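Serine hydrolase CCSP0084 (Cycloclasticus sp. P1, PDB 4I3F) is a serine hydrolase of the alpha/beta hydrolase fold that probably hydrolyses both esters and the carbon-carbon bond of meta-cleavage products formed from polyaromatic hydrocarbons. Local coordinates at residues A[98-101]-A[102-105]. Residues are numbered along the deposited sequence; the frame is centred on the assembly and turned at random.
Sequences HWID and IWVQ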
loop_
_atom_site.group_PDB
_atom_site.type_symbol
_atom_site.label_atom_id
_atom_site.label_comp_id
_atom_site.label_asym_id
_atom_site.label_seq_id
_atom_site.Cartn_x
_atom_site.Cartn_y
_atom_site.Cartn_z
ATOM N N HIS A 98 -9.485 12.390 -6.839
ATOM C CA HIS A 98 -8.953 12.340 -8.195
ATOM C C HIS A 98 -7.712 11.477 -8.309
ATOM O O HIS A 98 -7.470 10.867 -9.353
ATOM C CB HIS A 98 -8.697 13.759 -8.684
ATOM C CG HIS A 98 -9.875 14.648 -8.480
ATOM N ND1 HIS A 98 -11.090 14.400 -9.078
ATOM C CD2 HIS A 98 -10.051 15.741 -7.701
ATOM C CE1 HIS A 98 -11.959 15.321 -8.700
ATOM N NE2 HIS A 98 -11.354 16.147 -7.864
ATOM N N TRP A 99 -6.930 11.407 -7.236
ATOM C CA TRP A 99 -5.771 10.529 -7.239
ATOM C C TRP A 99 -6.212 9.075 -7.141
ATOM O O TRP A 99 -5.630 8.208 -7.786
ATOM C CB TRP A 99 -4.784 10.910 -6.134
ATOM C CG TRP A 99 -3.904 12.035 -6.542
ATOM C CD1 TRP A 99 -4.109 13.364 -6.309
ATOM C CD2 TRP A 99 -2.689 11.944 -7.300
ATOM N NE1 TRP A 99 -3.094 14.102 -6.864
ATOM C CE2 TRP A 99 -2.203 13.251 -7.469
ATOM C CE3 TRP A 99 -1.956 10.876 -7.831
ATOM C CZ2 TRP A 99 -1.017 13.530 -8.154
ATOM C CZ3 TRP A 99 -0.781 11.154 -8.523
ATOM C CH2 TRP A 99 -0.321 12.469 -8.672
ATOM N N ILE A 100 -7.259 8.807 -6.367
ATOM C CA ILE A 100 -7.796 7.449 -6.305
ATOM C C ILE A 100 -8.228 6.970 -7.699
ATOM O O ILE A 100 -7.948 5.830 -8.078
ATOM C CB ILE A 100 -8.961 7.326 -5.293
ATOM C CG1 ILE A 100 -8.429 7.458 -3.867
ATOM C CG2 ILE A 100 -9.672 5.985 -5.448
ATOM C CD1 ILE A 100 -9.491 7.861 -2.835
ATOM N N ASP A 101 -8.881 7.840 -8.468
ATOM C CA ASP A 101 -9.265 7.510 -9.842
ATOM C C ASP A 101 -8.038 7.127 -10.673
ATOM O O ASP A 101 -8.041 6.117 -11.381
ATOM C CB ASP A 101 -10.000 8.685 -10.494
ATOM C CG ASP A 101 -11.391 8.915 -9.910
ATOM O OD1 ASP A 101 -11.944 7.987 -9.281
ATOM O OD2 ASP A 101 -11.929 10.029 -10.096
ATOM N N ILE A 102 -6.988 7.935 -10.560
ATOM C CA ILE A 102 -5.710 7.666 -11.225
ATOM C C ILE A 102 -5.057 6.355 -10.762
ATOM O O ILE A 102 -4.549 5.583 -11.589
ATOM C CB ILE A 102 -4.722 8.844 -11.014
ATOM C CG1 ILE A 102 -5.074 10.010 -11.931
ATOM C CG2 ILE A 102 -3.287 8.396 -11.253
ATOM C CD1 ILE A 102 -4.366 11.321 -11.583
ATOM N N TRP A 103 -5.053 6.115 -9.454
ATOM C CA TRP A 103 -4.419 4.917 -8.887
ATOM C C TRP A 103 -5.127 3.635 -9.329
ATOM O O TRP A 103 -4.473 2.629 -9.642
ATOM C CB TRP A 103 -4.363 5.022 -7.363
ATOM C CG TRP A 103 -3.422 6.110 -6.886
ATOM C CD1 TRP A 103 -2.289 6.542 -7.515
ATOM C CD2 TRP A 103 -3.550 6.910 -5.697
ATOM N NE1 TRP A 103 -1.692 7.542 -6.782
ATOM C CE2 TRP A 103 -2.449 7.793 -5.667
ATOM C CE3 TRP A 103 -4.488 6.965 -4.657
ATOM C CZ2 TRP A 103 -2.257 8.719 -4.634
ATOM C CZ3 TRP A 103 -4.297 7.887 -3.634
ATOM C CH2 TRP A 103 -3.197 8.755 -3.633
ATOM N N VAL A 104 -6.458 3.674 -9.366
ATOM C CA VAL A 104 -7.244 2.540 -9.846
ATOM C C VAL A 104 -6.934 2.278 -11.323
ATOM O O VAL A 104 -6.573 1.158 -11.690
ATOM C CB VAL A 104 -8.762 2.753 -9.600
ATOM C CG1 VAL A 104 -9.603 1.702 -10.334
ATOM C CG2 VAL A 104 -9.058 2.717 -8.094
ATOM N N GLN A 105 -7.041 3.303 -12.169
ATOM C CA GLN A 105 -6.810 3.099 -13.599
ATOM C C GLN A 105 -5.369 2.667 -13.884
ATOM O O GLN A 105 -5.116 1.878 -14.800
ATOM C CB GLN A 105 -7.185 4.342 -14.425
ATOM C CG GLN A 105 -7.228 4.080 -15.926
ATOM C CD GLN A 105 -8.264 3.027 -16.304
ATOM O OE1 GLN A 105 -9.418 3.105 -15.886
ATOM N NE2 GLN A 105 -7.856 2.047 -17.106
#
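W99 and W103, one turn apart on helix 96-113, pack obliquely, the six-membered ring of W99 and the five-membered ring of W103 tilted by 41°. W99 CB sits over the W103 six-membered ring in a CH-pi contact, 3.7 Å from its centroid, while W103 NE1 approaches the edge of the W99 ring, 3.5 Å from W99 CE3. With W103 CG anti to its carbonyl carbon, chi1 -68° aims the indole back toward W99, and chi2 -31° turns its face beneath W99 O, which lies 3.0 Å above the plane, toward the rim of the ring. Near the CE3 corner of the same indole, I100 CG1 comes within 4.0 Å of W103 CE3, and I100 CG2 touches V104 CG2. M217 of helix 208-217 packs against both indoles, and V130 of helix 126-137 against W103.

Both buried indole nitrogens are satisfied, W99 NE1 by P93 O and W103 NE1 by A82 O. Replacing W103 by alanine is likely to open a gap against W99 CB and I100 CG1 and to leave A82 O without its indole donor. Among the backbone bonds, W103 N to W99 O is short at 2.7 Å. On the solvent-facing side, D101 OD1 forms a salt bridge with R137 of helix 126-137, and Q105 NE2 is hydrogen-bonded to D109 OD1. Over residues 98-105 the helix thus sets apolar side chains inward and polar ones outward: its indoles join it to neighbouring helices and their N-H groups hold loop carbonyls, while the exposed D101 and Q105 find polar partners of their own.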